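Local coordinates for protein S-adenosylmethionine:tRNA ribosyltransferase-isomerase (Thermotoga maritima, PDB 1VKY) that probably transfers and isomerises the ribose moiety of S-adenosylmethionine onto the 7-aminomethyl group of preQ1-modified tRNA, giving epoxyqueuosine, at residues E51-I54 with I59-L62; R39-H44 with M324-E329; L94-E99 with F235-K240. One frame throughout, in Å; residues are numbered along the deposited sequence.

Interaction 1 (E51-I54 with I59-L62); sequences EHRI and IEYL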
loop_
_atom_site.group_PDB
_atom_site.type_symbol
_atom_site.label_atom_id
_atom_site.label_comp_id
_atom_site.label_asym_id
_atom_site.label_seq_id
_atom_site.Cartn_x
_atom_site.Cartn_y
_atom_site.Cartn_z
ATOM N N GLU B 51 -17.441 -5.241 20.490
ATOM C CA GLU B 51 -16.255 -5.808 21.134
ATOM C C GLU B 51 -14.984 -5.477 20.399
ATOM O O GLU B 51 -14.968 -5.234 19.184
ATOM C CB GLU B 51 -16.309 -7.329 21.189
ATOM C CG GLU B 51 -17.526 -7.947 21.819
ATOM C CD GLU B 51 -17.388 -9.451 21.810
ATOM O OE1 GLU B 51 -18.014 -10.140 20.975
ATOM O OE2 GLU B 51 -16.595 -9.914 22.612
ATOM N N HIS B 52 -13.889 -5.504 21.152
ATOM C CA HIS B 52 -12.575 -5.153 20.613
ATOM C C HIS B 52 -11.641 -6.357 20.741
ATOM O O HIS B 52 -11.225 -6.693 21.830
ATOM C CB HIS B 52 -12.054 -3.948 21.383
ATOM C CG HIS B 52 -12.993 -2.793 21.322
ATOM N ND1 HIS B 52 -13.082 -1.973 20.223
ATOM C CD2 HIS B 52 -13.956 -2.387 22.178
ATOM C CE1 HIS B 52 -14.029 -1.074 20.427
ATOM N NE2 HIS B 52 -14.577 -1.307 21.604
ATOM N N ARG B 53 -11.324 -6.982 19.604
ATOM C CA ARG B 53 -10.637 -8.279 19.548
ATOM C C ARG B 53 -9.441 -8.153 18.597
ATOM O O ARG B 53 -9.100 -7.037 18.182
ATOM C CB ARG B 53 -11.609 -9.376 19.085
ATOM C CG ARG B 53 -12.813 -9.499 20.031
ATOM C CD ARG B 53 -12.438 -10.092 21.445
ATOM N NE ARG B 53 -13.007 -11.378 21.332
ATOM C CZ ARG B 53 -12.432 -12.511 21.480
ATOM N NH1 ARG B 53 -11.224 -12.668 21.959
ATOM N NH2 ARG B 53 -13.173 -13.539 21.243
ATOM N N ILE B 54 -8.802 -9.295 18.345
ATOM C CA ILE B 54 -7.711 -9.460 17.398
ATOM C C ILE B 54 -8.202 -10.384 16.310
ATOM O O ILE B 54 -9.002 -11.277 16.589
ATOM C CB ILE B 54 -6.476 -10.096 18.107
ATOM C CG1 ILE B 54 -5.979 -9.178 19.202
ATOM C CG2 ILE B 54 -5.363 -10.411 17.130
ATOM C CD1 ILE B 54 -5.726 -7.785 18.749
ATOM N N ILE B 59 -12.379 -16.818 14.691
ATOM C CA ILE B 59 -12.861 -18.188 14.807
ATOM C C ILE B 59 -13.877 -18.408 15.960
ATOM O O ILE B 59 -14.749 -19.259 15.880
ATOM C CB ILE B 59 -11.647 -19.118 14.976
ATOM C CG1 ILE B 59 -12.045 -20.591 14.819
ATOM C CG2 ILE B 59 -10.931 -18.853 16.299
ATOM C CD1 ILE B 59 -10.840 -21.477 14.524
ATOM N N GLU B 60 -13.765 -17.622 17.019
ATOM C CA GLU B 60 -14.685 -17.709 18.183
ATOM C C GLU B 60 -16.129 -17.243 17.869
ATOM O O GLU B 60 -17.013 -17.336 18.724
ATOM C CB GLU B 60 -14.135 -16.852 19.319
ATOM C CG GLU B 60 -12.765 -17.320 19.764
ATOM C CD GLU B 60 -12.186 -16.443 20.839
ATOM O OE1 GLU B 60 -12.938 -15.632 21.395
ATOM O OE2 GLU B 60 -11.012 -16.572 21.155
ATOM N N TYR B 61 -16.340 -16.699 16.656
ATOM C CA TYR B 61 -17.632 -16.210 16.216
ATOM C C TYR B 61 -18.225 -17.088 15.130
ATOM O O TYR B 61 -19.329 -16.854 14.704
ATOM C CB TYR B 61 -17.496 -14.767 15.696
ATOM C CG TYR B 61 -17.078 -13.835 16.795
ATOM C CD1 TYR B 61 -15.746 -13.541 16.991
ATOM C CD2 TYR B 61 -18.015 -13.337 17.709
ATOM C CE1 TYR B 61 -15.332 -12.702 18.020
ATOM C CE2 TYR B 61 -17.626 -12.510 18.755
ATOM C CZ TYR B 61 -16.267 -12.193 18.908
ATOM O OH TYR B 61 -15.851 -11.373 19.933
ATOM N N LEU B 62 -17.487 -18.095 14.687
ATOM C CA LEU B 62 -17.892 -18.895 13.556
ATOM C C LEU B 62 -18.168 -20.279 14.042
ATOM O O LEU B 62 -17.485 -20.804 14.899
ATOM C CB LEU B 62 -16.823 -18.908 12.440
ATOM C CG LEU B 62 -16.510 -17.514 11.834
ATOM C CD1 LEU B 62 -15.280 -17.521 10.913
ATOM C CD2 LEU B 62 -17.713 -16.945 11.132
#
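Tyr-61 and Arg-53 carry most of this contact, and they meet at the phenol oxygen. The nearest CA atoms, those of Arg-53 and Glu-60, are still 10.4 Å apart, so the gap between the backbones is bridged by side chains. Tyr-61 OH gives its proton to Glu-51 OE1 at 2.7 Å and accepts one from Arg-53 NE at 3.2 Å. The second bond is fairly straight, with an N-H...O angle of 161°, and the phenol oxygen lies close to the guanidinium plane, at the edge of the group. Glu-51 OE1 sits at the edge of the Tyr-61 ring, near the ring plane, whereas its own carboxylate is approached from above. Bends at chi2 (-70°) and chi3 (-107°) fold the Arg-53 chain so that its guanidinium reaches the hydroxyl. The contact lies at the margin of the mixed sheet: 51-54 is on strand 49-54, outermost within this chain, and with only four residues between the two segments the chain is in a 3-10 turn at 59-61, whose Tyr-61 reaches back to the strand. Glu-60 brings its carboxylate to the Arg-53 guanidinium as a salt-bridge partner, but the modelled atoms are too close for the detailed geometry to be trusted. Glu-51 OE1 is also hydrogen-bonded to His-44 NE2 on the adjacent strand, and Arg-53 NH1 pairs with Glu-57.

Interaction 2 (R39-H44 with M324-E329); sequences RLMVLH and MEAYRE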
loop_
_atom_site.group_PDB
_atom_site.type_symbol
_atom_site.label_atom_id
_atom_site.label_comp_id
_atom_site.label_asym_id
_atom_site.label_seq_id
_atom_site.Cartn_x
_atom_site.Cartn_y
_atom_site.Cartn_z
ATOM N N ARG B 39 -6.212 -5.644 14.582
ATOM C CA ARG B 39 -7.376 -5.516 15.458
ATOM C C ARG B 39 -8.630 -5.915 14.689
ATOM O O ARG B 39 -8.647 -5.849 13.462
ATOM C CB ARG B 39 -7.509 -4.096 15.991
ATOM C CG ARG B 39 -6.297 -3.705 16.760
ATOM C CD ARG B 39 -6.357 -2.328 17.371
ATOM N NE ARG B 39 -7.225 -2.372 18.512
ATOM C CZ ARG B 39 -7.391 -1.387 19.371
ATOM N NH1 ARG B 39 -6.732 -0.241 19.226
ATOM N NH2 ARG B 39 -8.241 -1.562 20.384
ATOM N N LEU B 40 -9.623 -6.427 15.415
ATOM C CA LEU B 40 -10.934 -6.794 14.865
ATOM C C LEU B 40 -11.967 -6.234 15.807
ATOM O O LEU B 40 -12.097 -6.729 16.928
ATOM C CB LEU B 40 -11.100 -8.329 14.781
ATOM C CG LEU B 40 -12.438 -8.917 14.299
ATOM C CD1 LEU B 40 -12.680 -8.579 12.843
ATOM C CD2 LEU B 40 -12.555 -10.411 14.494
ATOM N N MET B 41 -12.720 -5.238 15.349
ATOM C CA MET B 41 -13.893 -4.767 16.065
ATOM C C MET B 41 -15.089 -5.627 15.631
ATOM O O MET B 41 -15.338 -5.784 14.458
ATOM C CB MET B 41 -14.200 -3.303 15.740
ATOM C CG MET B 41 -15.288 -2.717 16.625
ATOM S SD MET B 41 -15.570 -0.958 16.385
ATOM C CE MET B 41 -14.061 -0.228 16.972
ATOM N N VAL B 42 -15.837 -6.137 16.607
ATOM C CA VAL B 42 -16.998 -6.960 16.341
ATOM C C VAL B 42 -18.256 -6.216 16.752
ATOM O O VAL B 42 -18.401 -5.818 17.916
ATOM C CB VAL B 42 -16.906 -8.304 17.089
ATOM C CG1 VAL B 42 -18.067 -9.190 16.733
ATOM C CG2 VAL B 42 -15.585 -9.036 16.736
ATOM N N LEU B 43 -19.177 -6.118 15.801
ATOM C CA LEU B 43 -20.471 -5.486 15.952
ATOM C C LEU B 43 -21.596 -6.534 15.903
ATOM O O LEU B 43 -21.712 -7.288 14.952
ATOM C CB LEU B 43 -20.679 -4.464 14.820
ATOM C CG LEU B 43 -20.124 -3.048 15.075
ATOM C CD1 LEU B 43 -18.706 -3.042 15.383
ATOM C CD2 LEU B 43 -20.408 -2.193 13.897
ATOM N N HIS B 44 -22.402 -6.560 16.961
ATOM C CA HIS B 44 -23.531 -7.471 17.078
ATOM C C HIS B 44 -24.790 -6.638 16.866
ATOM O O HIS B 44 -25.216 -5.899 17.754
ATOM C CB HIS B 44 -23.545 -8.119 18.466
ATOM C CG HIS B 44 -22.323 -8.925 18.791
ATOM N ND1 HIS B 44 -22.253 -10.283 18.586
ATOM C CD2 HIS B 44 -21.132 -8.567 19.335
ATOM C CE1 HIS B 44 -21.075 -10.730 18.987
ATOM N NE2 HIS B 44 -20.381 -9.712 19.454
ATOM N N MET B 324 -21.766 4.401 12.879
ATOM C CA MET B 324 -21.094 5.690 13.204
ATOM C C MET B 324 -20.587 5.735 14.643
ATOM O O MET B 324 -19.536 6.239 14.879
ATOM C CB MET B 324 -22.006 6.876 12.866
ATOM C CG MET B 324 -22.349 6.924 11.359
ATOM S SD MET B 324 -20.952 7.050 10.151
ATOM C CE MET B 324 -19.740 5.810 10.457
ATOM N N GLU B 325 -21.342 5.169 15.586
ATOM C CA GLU B 325 -20.887 4.994 16.974
ATOM C C GLU B 325 -19.615 4.114 17.002
ATOM O O GLU B 325 -18.607 4.454 17.611
ATOM C CB GLU B 325 -22.061 4.389 17.781
ATOM C CG GLU B 325 -21.744 3.793 19.142
ATOM C CD GLU B 325 -23.004 3.362 19.917
ATOM O OE1 GLU B 325 -23.881 2.624 19.357
ATOM N N ALA B 326 -19.634 3.008 16.270
ATOM C CA ALA B 326 -18.466 2.106 16.179
ATOM C C ALA B 326 -17.224 2.814 15.618
ATOM O O ALA B 326 -16.096 2.596 16.078
ATOM C CB ALA B 326 -18.811 0.884 15.322
ATOM N N TYR B 327 -17.417 3.615 14.580
ATOM C CA TYR B 327 -16.292 4.350 13.992
ATOM C C TYR B 327 -15.741 5.430 14.937
ATOM O O TYR B 327 -14.529 5.668 14.995
ATOM C CB TYR B 327 -16.689 4.996 12.671
ATOM C CG TYR B 327 -16.469 4.101 11.494
ATOM C CD1 TYR B 327 -17.144 2.889 11.384
ATOM C CD2 TYR B 327 -15.587 4.455 10.476
ATOM C CE1 TYR B 327 -16.948 2.064 10.245
ATOM C CE2 TYR B 327 -15.369 3.630 9.365
ATOM C CZ TYR B 327 -16.058 2.439 9.255
ATOM O OH TYR B 327 -15.862 1.637 8.142
ATOM N N ARG B 328 -16.623 6.073 15.697
ATOM C CA ARG B 328 -16.127 7.032 16.695
ATOM C C ARG B 328 -15.295 6.326 17.770
ATOM O O ARG B 328 -14.240 6.830 18.185
ATOM C CB ARG B 328 -17.293 7.796 17.292
ATOM C CG ARG B 328 -17.788 8.940 16.390
ATOM C CD ARG B 328 -18.720 9.923 17.122
ATOM N NE ARG B 328 -19.955 9.248 17.506
ATOM C CZ ARG B 328 -20.997 9.043 16.715
ATOM N NH1 ARG B 328 -21.009 9.485 15.457
ATOM N NH2 ARG B 328 -22.047 8.391 17.198
ATOM N N GLU B 329 -15.750 5.145 18.217
ATOM C CA GLU B 329 -14.965 4.310 19.146
ATOM C C GLU B 329 -13.635 3.835 18.564
ATOM O O GLU B 329 -12.619 3.760 19.287
ATOM C CB GLU B 329 -15.753 3.074 19.627
ATOM C CG GLU B 329 -16.431 3.191 20.990
ATOM C CD GLU B 329 -15.486 3.571 22.161
ATOM O OE1 GLU B 329 -15.557 4.726 22.631
ATOM O OE2 GLU B 329 -14.684 2.734 22.640
#
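Ala-326 presents its CB to two side chains of strand 39-44, Met-41 and Leu-43, which stand two residues apart and both point toward the helix. The isobutyl end of Leu-43 meets the methyl with both branches: CD2 lies 3.7 Å and CD1 3.9 Å from Ala-326 CB. Met-41 arrives beside it, its SD 3.9 Å from the same CB, and then passes on to the helix backbone, where its CE comes within 3.6 Å of Ala-326 O. The reach of the methionine follows from its torsions. With CG anti to the backbone N the chain runs out straight to the sulfur, and the turn at chi3 (-67°) then sets the terminal methyl near the carbonyl. The link between the segments is apolar, and the alanine, whose side chain ends at CB, probably allows the CA atoms of Leu-43 and Ala-326 to come within 7.9 Å. Glu-329 adds a marginal contact, while its carboxylate pairs with Arg-333. Ile-50 of the next strand touches both Met-41 and Leu-43. The axes of 39-44 and 324-329 approach to 10.4 Å and run roughly antiparallel, their N-to-C directions 155° apart; this is the layered alpha/beta arrangement, with 324-329, part of helix 320-332, packed on one face of the mixed sheet.

Interaction 3 (L94-E99 with F235-K240); sequences LIERLE and FYQVPK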
loop_
_atom_site.group_PDB
_atom_site.type_symbol
_atom_site.label_atom_id
_atom_site.label_comp_id
_atom_site.label_asym_id
_atom_site.label_seq_id
_atom_site.Cartn_x
_atom_site.Cartn_y
_atom_site.Cartn_z
ATOM N N LEU B 94 -11.468 -13.336 -22.401
ATOM C CA LEU B 94 -11.221 -14.573 -21.702
ATOM C C LEU B 94 -11.561 -14.407 -20.223
ATOM O O LEU B 94 -11.117 -13.452 -19.596
ATOM C CB LEU B 94 -9.756 -15.008 -21.858
ATOM C CG LEU B 94 -9.409 -15.950 -23.017
ATOM C CD1 LEU B 94 -9.799 -15.406 -24.369
ATOM C CD2 LEU B 94 -7.917 -16.291 -22.978
ATOM N N ILE B 95 -12.368 -15.333 -19.705
ATOM C CA ILE B 95 -12.914 -15.274 -18.342
ATOM C C ILE B 95 -12.381 -16.465 -17.555
ATOM O O ILE B 95 -11.818 -16.309 -16.493
ATOM C CB ILE B 95 -14.489 -15.293 -18.384
ATOM C CG1 ILE B 95 -15.055 -14.042 -19.096
ATOM C CG2 ILE B 95 -15.087 -15.482 -17.031
ATOM C CD1 ILE B 95 -14.620 -12.692 -18.539
ATOM N N GLU B 96 -12.553 -17.672 -18.066
ATOM C CA GLU B 96 -12.168 -18.829 -17.300
ATOM C C GLU B 96 -11.637 -19.967 -18.154
ATOM O O GLU B 96 -12.291 -20.439 -19.059
ATOM C CB GLU B 96 -13.361 -19.308 -16.455
ATOM C CG GLU B 96 -12.993 -20.404 -15.479
ATOM C CD GLU B 96 -14.180 -21.051 -14.813
ATOM O OE1 GLU B 96 -15.327 -20.579 -14.992
ATOM O OE2 GLU B 96 -13.951 -22.044 -14.085
ATOM N N ARG B 97 -10.448 -20.440 -17.820
ATOM C CA ARG B 97 -9.835 -21.549 -18.549
ATOM C C ARG B 97 -10.358 -22.872 -18.079
ATOM O O ARG B 97 -10.304 -23.182 -16.883
ATOM C CB ARG B 97 -8.348 -21.492 -18.297
ATOM C CG ARG B 97 -7.512 -22.538 -18.924
ATOM C CD ARG B 97 -6.065 -22.272 -18.611
ATOM N NE ARG B 97 -5.190 -23.191 -19.304
ATOM C CZ ARG B 97 -4.823 -24.365 -18.828
ATOM N NH1 ARG B 97 -5.261 -24.799 -17.662
ATOM N NH2 ARG B 97 -4.009 -25.119 -19.529
ATOM N N LEU B 98 -10.870 -23.664 -19.017
ATOM C CA LEU B 98 -11.393 -24.985 -18.690
ATOM C C LEU B 98 -10.313 -26.034 -18.913
ATOM O O LEU B 98 -10.288 -27.070 -18.263
ATOM C CB LEU B 98 -12.650 -25.289 -19.510
ATOM C CG LEU B 98 -13.795 -24.253 -19.427
ATOM C CD1 LEU B 98 -15.039 -24.820 -20.081
ATOM C CD2 LEU B 98 -14.110 -23.814 -18.004
ATOM N N GLU B 99 -9.412 -25.720 -19.826
ATOM C CA GLU B 99 -8.410 -26.628 -20.314
ATOM C C GLU B 99 -7.536 -25.787 -21.250
ATOM O O GLU B 99 -8.011 -24.809 -21.800
ATOM C CB GLU B 99 -9.110 -27.799 -21.055
ATOM C CG GLU B 99 -8.246 -28.621 -21.966
ATOM C CD GLU B 99 -8.638 -30.083 -22.022
ATOM O OE1 GLU B 99 -9.452 -30.469 -22.896
ATOM O OE2 GLU B 99 -8.099 -30.874 -21.214
ATOM N N PHE B 235 -16.331 -7.452 -14.491
ATOM C CA PHE B 235 -17.391 -8.412 -14.565
ATOM C C PHE B 235 -17.278 -9.269 -13.333
ATOM O O PHE B 235 -16.183 -9.740 -12.991
ATOM C CB PHE B 235 -17.278 -9.285 -15.829
ATOM C CG PHE B 235 -17.288 -8.504 -17.107
ATOM C CD1 PHE B 235 -16.101 -8.009 -17.631
ATOM C CD2 PHE B 235 -18.453 -8.254 -17.763
ATOM C CE1 PHE B 235 -16.093 -7.282 -18.792
ATOM C CE2 PHE B 235 -18.463 -7.532 -18.932
ATOM C CZ PHE B 235 -17.282 -7.048 -19.454
ATOM N N TYR B 236 -18.393 -9.463 -12.643
ATOM C CA TYR B 236 -18.386 -10.410 -11.534
ATOM C C TYR B 236 -18.656 -11.781 -12.087
ATOM O O TYR B 236 -19.298 -11.945 -13.135
ATOM C CB TYR B 236 -19.431 -10.059 -10.456
ATOM C CG TYR B 236 -20.853 -10.165 -10.932
ATOM C CD1 TYR B 236 -21.501 -11.420 -11.008
ATOM C CD2 TYR B 236 -21.558 -9.044 -11.340
ATOM C CE1 TYR B 236 -22.793 -11.512 -11.433
ATOM C CE2 TYR B 236 -22.869 -9.151 -11.744
ATOM C CZ TYR B 236 -23.474 -10.367 -11.786
ATOM O OH TYR B 236 -24.756 -10.460 -12.255
ATOM N N GLN B 237 -18.178 -12.783 -11.372
ATOM C CA GLN B 237 -18.553 -14.164 -11.660
ATOM C C GLN B 237 -18.837 -14.884 -10.355
ATOM O O GLN B 237 -18.065 -14.778 -9.418
ATOM C CB GLN B 237 -17.399 -14.883 -12.390
ATOM C CG GLN B 237 -17.713 -16.346 -12.778
ATOM C CD GLN B 237 -16.529 -17.087 -13.364
ATOM O OE1 GLN B 237 -15.404 -16.605 -13.287
ATOM N NE2 GLN B 237 -16.783 -18.273 -13.925
ATOM N N VAL B 238 -19.945 -15.606 -10.311
ATOM C CA VAL B 238 -20.306 -16.501 -9.227
ATOM C C VAL B 238 -20.462 -17.868 -9.844
ATOM O O VAL B 238 -21.465 -18.187 -10.487
ATOM C CB VAL B 238 -21.636 -16.114 -8.526
ATOM C CG1 VAL B 238 -21.840 -16.965 -7.258
ATOM C CG2 VAL B 238 -21.617 -14.648 -8.138
ATOM N N PRO B 239 -19.444 -18.689 -9.670
ATOM C CA PRO B 239 -19.408 -19.949 -10.331
ATOM C C PRO B 239 -20.318 -20.984 -9.702
ATOM O O PRO B 239 -20.809 -20.825 -8.583
ATOM C CB PRO B 239 -17.915 -20.349 -10.225
ATOM C CG PRO B 239 -17.430 -19.706 -8.989
ATOM C CD PRO B 239 -18.245 -18.447 -8.832
ATOM N N LYS B 240 -20.527 -22.067 -10.437
ATOM C CA LYS B 240 -21.469 -23.106 -10.069
ATOM C C LYS B 240 -21.228 -23.628 -8.677
ATOM O O LYS B 240 -22.158 -23.843 -7.955
ATOM C CB LYS B 240 -21.394 -24.280 -11.047
ATOM C CG LYS B 240 -21.962 -24.008 -12.448
ATOM C CD LYS B 240 -22.101 -25.271 -13.290
ATOM C CE LYS B 240 -23.211 -25.152 -14.372
ATOM N NZ LYS B 240 -23.914 -26.431 -14.810
#
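Extended torsions on both sides bring Gln-237 and Glu-96 together. Gln-237 has CG anti to the backbone N (chi1 -178°) and is extended beyond it, and Glu-96 likewise runs out straight beyond CG, so two fully stretched chains span strands whose nearest CA atoms, Ile-95 and Gln-237, are 8.8 Å apart. The chains cross at about a right angle. Gln-237 NE2 donates to Glu-96 OE1 at 2.9 Å, with an N-H...O angle of 150°. The acceptor lies close to the plane of the amide, as expected for its N-H, but the carboxylate is met from above its own plane, and the two flat groups are turned 64° against each other. The other end of the amide is also held: Gln-237 OE1 accepts a hydrogen bond from His-212 NE2, which fixes which way round the amide lies, and Ile-95 CG2 packs against that oxygen at 3.9 Å. A leucine at Gln-237 would probably leave both Glu-96 OE1 and the His-212 imidazole without the amide that joins them. Ile-95 and Glu-96 form a classic beta bulge opposite Lys-104, which is consistent with two successive side chains pointing toward 235-240. The contact thus links two sheets: 94-97 lies on strand 89-97 of the six-stranded antiparallel sheet, while Gln-237 stands on strand 234-238 of the mixed sheet, beside Val-210 of strand 205-213. Tyr-236 and Val-238 pack on helix 261-270, and Pro-239 takes the N-cap position ahead of helix 240-252.

Overall arrangement
Interactions 1 and 2 are close neighbours, with centres 12 Å apart, and they share the edge of the mixed sheet. Strands 39-44 and 49-54 lie side by side there, joined by probable hydrogen bonds such as Arg-53 N to Leu-40 O at 2.8 Å, and His-52 packs against Met-41. Interaction 3 lies on the other side of the chain's centre, 33 Å from interaction 1 and 36 Å from interaction 2 between centres. It reaches the same sheet through strand 234-238, near the opposite margin, and joins it to the antiparallel sheet. Along the chain, interaction 2 closes a long loop that encloses both others. None of the three contacts involves a bound ligand, so none can be placed against the active site on this evidence.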